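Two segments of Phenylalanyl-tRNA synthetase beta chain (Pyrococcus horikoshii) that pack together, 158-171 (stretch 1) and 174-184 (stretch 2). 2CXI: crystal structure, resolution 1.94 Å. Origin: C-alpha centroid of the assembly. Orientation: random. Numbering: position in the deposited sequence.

Stretch 1 158-171: AAEKTEKFAPLGYK
Stretch 2, residues 174-184: MTLEEILEKHE

A short antiparallel bridge running straight into a helix lets one segment bind both backbone and side chains of its neighbour, as residues 158-171 and 174-184 of this synthetase beta chain illustrate. Strand 164-165 pairs with strand 174-175. Phe165 N donates to Met174 O (3.2 Å), and Phe165 O accepts from Met174 N (3.0 Å). Lys164 and Thr175 form the non-hydrogen-bonded pair, Lys164 CA lying 4.2 Å from Thr175 CA. Just before that strand, the type I turn Glu160-Glu163 meets the start of helix 176-182: Glu163 O accepts from Leu176 N (2.9 Å) and Lys161 O from Glu177 N (3.2 Å), so carbonyls of the turn satisfy amides that lack a partner one helical turn back. Thr175, chi1 p (71°), sets its OG1 3.0 Å from Glu178 N and caps the helix.

Lys164 and Thr175 point to one face of the sheet, Phe165 and Met174 to the other. Phe165 adopts p (76°, chi2 -81°), which brings its ring over to the helix: Ile179 CD1 lies over one face, 3.4 Å from Phe165 CE1, and Leu176 CD1 sits at the edge, 3.8 Å from Phe165 CD1. Ile179 is m,t, extending CD1 to the ring while its CG1 meets Pro167 CG at 3.9 Å. Leu176, chi1 -86° and chi2 an off-well 26°, also places CD2 3.9 Å from Ala159 CB.

A type II turn from Pro167 to Tyr170 closes with Tyr170 N donating to Pro167 O (3.0 Å); Gly169, at phi/psi 94/0, suits a conformation that would jam a CB against the preceding carbonyl. His183, t (-160°, chi2 -74°), donates NE2 to Leu168 O at 2.9 Å. Tyr170 (m) packs obliquely against it, CE2 3.5 Å from His183 CD2, and its CD1 meets the CE of selenomethionine Met174 (m,t,t) at 3.7 Å. One water joins Tyr170 OH and Glu184 N, 2.9 Å from each. The contact buries 786 Å², both sides summed.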

# COMPACT_ATOMS: atom_id res chain seq x y z
N ALA A 158 -21.77 4.92 -5.06
CA ALA A 158 -22.76 5.45 -5.97
C ALA A 158 -22.13 5.38 -7.36
O ALA A 158 -21.10 5.97 -7.58
CB ALA A 158 -23.10 6.91 -5.59
N ALA A 159 -22.75 4.62 -8.25
CA ALA A 159 -22.29 4.43 -9.62
C ALA A 159 -23.16 5.12 -10.68
O ALA A 159 -24.40 5.19 -10.55
CB ALA A 159 -22.24 2.94 -9.93
N GLU A 160 -22.50 5.59 -11.74
CA GLU A 160 -23.14 6.02 -12.97
C GLU A 160 -24.01 4.89 -13.55
O GLU A 160 -23.64 3.71 -13.48
CB GLU A 160 -22.08 6.42 -14.02
CG GLU A 160 -21.14 7.56 -13.60
CD GLU A 160 -21.83 8.93 -13.58
OE1 GLU A 160 -22.97 9.07 -14.09
OE2 GLU A 160 -21.23 9.89 -13.04
N LYS A 161 -25.14 5.29 -14.12
CA LYS A 161 -26.10 4.35 -14.69
C LYS A 161 -25.58 3.64 -15.97
O LYS A 161 -26.19 2.65 -16.41
CB LYS A 161 -27.40 5.09 -15.00
CG LYS A 161 -28.05 5.71 -13.80
CD LYS A 161 -29.41 6.27 -14.11
CE LYS A 161 -29.89 7.07 -12.92
NZ LYS A 161 -31.37 7.21 -12.85
N THR A 162 -24.50 4.16 -16.53
CA THR A 162 -23.86 3.57 -17.71
C THR A 162 -22.73 2.59 -17.38
O THR A 162 -22.22 1.93 -18.29
CB THR A 162 -23.29 4.68 -18.63
OG1 THR A 162 -22.44 5.52 -17.85
CG2 THR A 162 -24.39 5.60 -19.14
N GLU A 163 -22.35 2.48 -16.10
CA GLU A 163 -21.45 1.38 -15.68
C GLU A 163 -22.02 0.02 -16.11
O GLU A 163 -23.23 -0.16 -16.21
CB GLU A 163 -21.21 1.35 -14.16
CG GLU A 163 -20.42 2.51 -13.57
CD GLU A 163 -19.05 2.72 -14.19
OE1 GLU A 163 -18.37 1.72 -14.54
OE2 GLU A 163 -18.63 3.90 -14.31
N LYS A 164 -21.12 -0.94 -16.34
CA LYS A 164 -21.52 -2.25 -16.85
C LYS A 164 -20.99 -3.39 -15.99
O LYS A 164 -19.91 -3.30 -15.43
CB LYS A 164 -20.97 -2.47 -18.28
CG LYS A 164 -21.49 -1.52 -19.34
CD LYS A 164 -21.19 -2.15 -20.74
CE LYS A 164 -20.95 -1.10 -21.81
NZ LYS A 164 -20.14 -1.67 -22.95
N PHE A 165 -21.76 -4.48 -15.95
CA PHE A 165 -21.28 -5.79 -15.50
C PHE A 165 -22.30 -6.83 -15.97
O PHE A 165 -23.39 -6.46 -16.39
CB PHE A 165 -21.06 -5.82 -13.96
CG PHE A 165 -22.35 -5.92 -13.12
CD1 PHE A 165 -23.12 -4.78 -12.84
CD2 PHE A 165 -22.72 -7.14 -12.53
CE1 PHE A 165 -24.29 -4.85 -12.04
CE2 PHE A 165 -23.89 -7.25 -11.75
CZ PHE A 165 -24.69 -6.08 -11.49
N ALA A 166 -21.93 -8.11 -15.91
CA ALA A 166 -22.80 -9.21 -16.32
C ALA A 166 -23.55 -9.67 -15.09
O ALA A 166 -22.91 -10.24 -14.17
CB ALA A 166 -21.97 -10.38 -16.90
N PRO A 167 -24.86 -9.43 -15.04
CA PRO A 167 -25.64 -9.86 -13.87
C PRO A 167 -25.84 -11.38 -13.91
O PRO A 167 -25.68 -12.00 -14.97
CB PRO A 167 -26.96 -9.08 -14.01
CG PRO A 167 -27.14 -8.92 -15.55
CD PRO A 167 -25.70 -8.79 -16.08
N LEU A 168 -26.10 -11.96 -12.74
CA LEU A 168 -26.35 -13.38 -12.58
C LEU A 168 -27.35 -13.89 -13.62
O LEU A 168 -28.46 -13.35 -13.75
CB LEU A 168 -26.91 -13.67 -11.19
CG LEU A 168 -27.21 -15.14 -10.89
CD1 LEU A 168 -25.96 -15.87 -10.50
CD2 LEU A 168 -28.26 -15.26 -9.79
N GLY A 169 -26.94 -14.94 -14.31
CA GLY A 169 -27.73 -15.62 -15.35
C GLY A 169 -27.44 -15.11 -16.76
O GLY A 169 -28.06 -15.60 -17.70
N TYR A 170 -26.53 -14.14 -16.91
CA TYR A 170 -26.20 -13.53 -18.22
C TYR A 170 -24.68 -13.54 -18.43
O TYR A 170 -23.92 -13.21 -17.51
CB TYR A 170 -26.71 -12.09 -18.31
CG TYR A 170 -28.22 -11.95 -18.35
CD1 TYR A 170 -28.87 -11.51 -19.52
CD2 TYR A 170 -28.99 -12.25 -17.24
CE1 TYR A 170 -30.27 -11.36 -19.55
CE2 TYR A 170 -30.38 -12.12 -17.25
CZ TYR A 170 -31.01 -11.69 -18.41
OH TYR A 170 -32.38 -11.56 -18.42
N LYS A 171 -24.22 -13.90 -19.64
CA LYS A 171 -22.77 -14.07 -19.88
C LYS A 171 -22.08 -12.81 -20.38
O LYS A 171 -20.85 -12.77 -20.45
CB LYS A 171 -22.46 -15.21 -20.88
CG LYS A 171 -22.93 -16.57 -20.45
CD LYS A 171 -22.05 -17.09 -19.33
CE LYS A 171 -22.82 -18.00 -18.36
NZ LYS A 171 -21.95 -18.34 -17.17
N MSE A 174 -23.94 -5.64 -19.26
CA MSE A 174 -24.98 -4.69 -19.63
C MSE A 174 -24.84 -3.48 -18.74
O MSE A 174 -24.34 -3.60 -17.62
CB MSE A 174 -26.35 -5.29 -19.36
CG MSE A 174 -26.74 -6.42 -20.26
SE MSE A 174 -28.42 -7.14 -19.52
CE MSE A 174 -28.94 -8.20 -21.15
N THR A 175 -25.33 -2.32 -19.19
CA THR A 175 -25.35 -1.15 -18.31
C THR A 175 -26.29 -1.41 -17.14
O THR A 175 -27.22 -2.24 -17.20
CB THR A 175 -25.79 0.15 -19.03
OG1 THR A 175 -27.18 0.07 -19.33
CG2 THR A 175 -25.11 0.33 -20.38
N LEU A 176 -26.07 -0.67 -16.07
CA LEU A 176 -26.92 -0.74 -14.91
C LEU A 176 -28.37 -0.48 -15.29
O LEU A 176 -29.27 -1.16 -14.85
CB LEU A 176 -26.45 0.26 -13.85
CG LEU A 176 -25.36 -0.16 -12.88
CD1 LEU A 176 -24.39 -1.26 -13.36
CD2 LEU A 176 -24.69 1.02 -12.25
N GLU A 177 -28.56 0.54 -16.12
CA GLU A 177 -29.84 0.84 -16.73
C GLU A 177 -30.51 -0.36 -17.42
O GLU A 177 -31.66 -0.68 -17.14
CB GLU A 177 -29.65 2.01 -17.71
CG GLU A 177 -30.00 3.33 -17.09
CD GLU A 177 -31.42 3.30 -16.57
OE1 GLU A 177 -31.62 3.48 -15.35
OE2 GLU A 177 -32.33 3.02 -17.39
N GLU A 178 -29.75 -1.05 -18.28
CA GLU A 178 -30.24 -2.22 -19.00
C GLU A 178 -30.59 -3.35 -18.05
O GLU A 178 -31.54 -4.10 -18.31
CB GLU A 178 -29.22 -2.72 -20.02
CG GLU A 178 -28.92 -1.69 -21.10
CD GLU A 178 -27.89 -2.16 -22.12
OE1 GLU A 178 -26.84 -2.75 -21.74
OE2 GLU A 178 -28.13 -1.90 -23.32
N ILE A 179 -29.81 -3.50 -16.98
CA ILE A 179 -30.11 -4.54 -15.99
C ILE A 179 -31.46 -4.28 -15.31
O ILE A 179 -32.29 -5.19 -15.19
CB ILE A 179 -28.97 -4.69 -14.95
CG1 ILE A 179 -27.63 -5.07 -15.65
CG2 ILE A 179 -29.34 -5.75 -13.90
CD1 ILE A 179 -26.37 -5.06 -14.67
N LEU A 180 -31.69 -3.03 -14.87
CA LEU A 180 -33.00 -2.67 -14.26
C LEU A 180 -34.16 -2.95 -15.21
O LEU A 180 -35.21 -3.44 -14.79
CB LEU A 180 -33.02 -1.21 -13.83
CG LEU A 180 -32.08 -0.83 -12.68
CD1 LEU A 180 -32.54 0.45 -12.07
CD2 LEU A 180 -32.05 -1.93 -11.61
N GLU A 181 -33.94 -2.71 -16.49
CA GLU A 181 -34.95 -2.92 -17.53
C GLU A 181 -35.17 -4.39 -17.88
O GLU A 181 -36.30 -4.86 -17.90
CB GLU A 181 -34.53 -2.11 -18.77
CG GLU A 181 -35.57 -2.00 -19.86
CD GLU A 181 -34.94 -1.71 -21.23
OE1 GLU A 181 -33.78 -1.21 -21.29
OE2 GLU A 181 -35.61 -1.99 -22.26
N LYS A 182 -34.09 -5.13 -18.12
CA LYS A 182 -34.15 -6.49 -18.67
C LYS A 182 -34.12 -7.65 -17.67
O LYS A 182 -34.72 -8.70 -17.92
CB LYS A 182 -32.98 -6.71 -19.64
CG LYS A 182 -33.03 -5.81 -20.86
CD LYS A 182 -34.17 -6.26 -21.79
CE LYS A 182 -34.99 -5.07 -22.24
NZ LYS A 182 -34.14 -4.12 -23.03
N HIS A 183 -33.36 -7.51 -16.59
CA HIS A 183 -33.24 -8.60 -15.62
C HIS A 183 -34.53 -8.75 -14.82
O HIS A 183 -35.13 -7.76 -14.40
CB HIS A 183 -32.06 -8.36 -14.66
CG HIS A 183 -31.58 -9.60 -14.00
ND1 HIS A 183 -32.28 -10.22 -12.99
CD2 HIS A 183 -30.51 -10.38 -14.25
CE1 HIS A 183 -31.65 -11.32 -12.63
NE2 HIS A 183 -30.57 -11.44 -13.38
N GLU A 184 -34.95 -9.98 -14.59
CA GLU A 184 -36.18 -10.18 -13.78
C GLU A 184 -36.11 -9.53 -12.37
O GLU A 184 -37.12 -9.02 -11.87
CB GLU A 184 -36.53 -11.65 -13.68
CG GLU A 184 -35.64 -12.43 -12.73
CD GLU A 184 -35.93 -13.91 -12.74
OE1 GLU A 184 -35.07 -14.68 -12.23
OE2 GLU A 184 -37.01 -14.30 -13.26
O HOH W 1 -33.84 -12.25 -15.97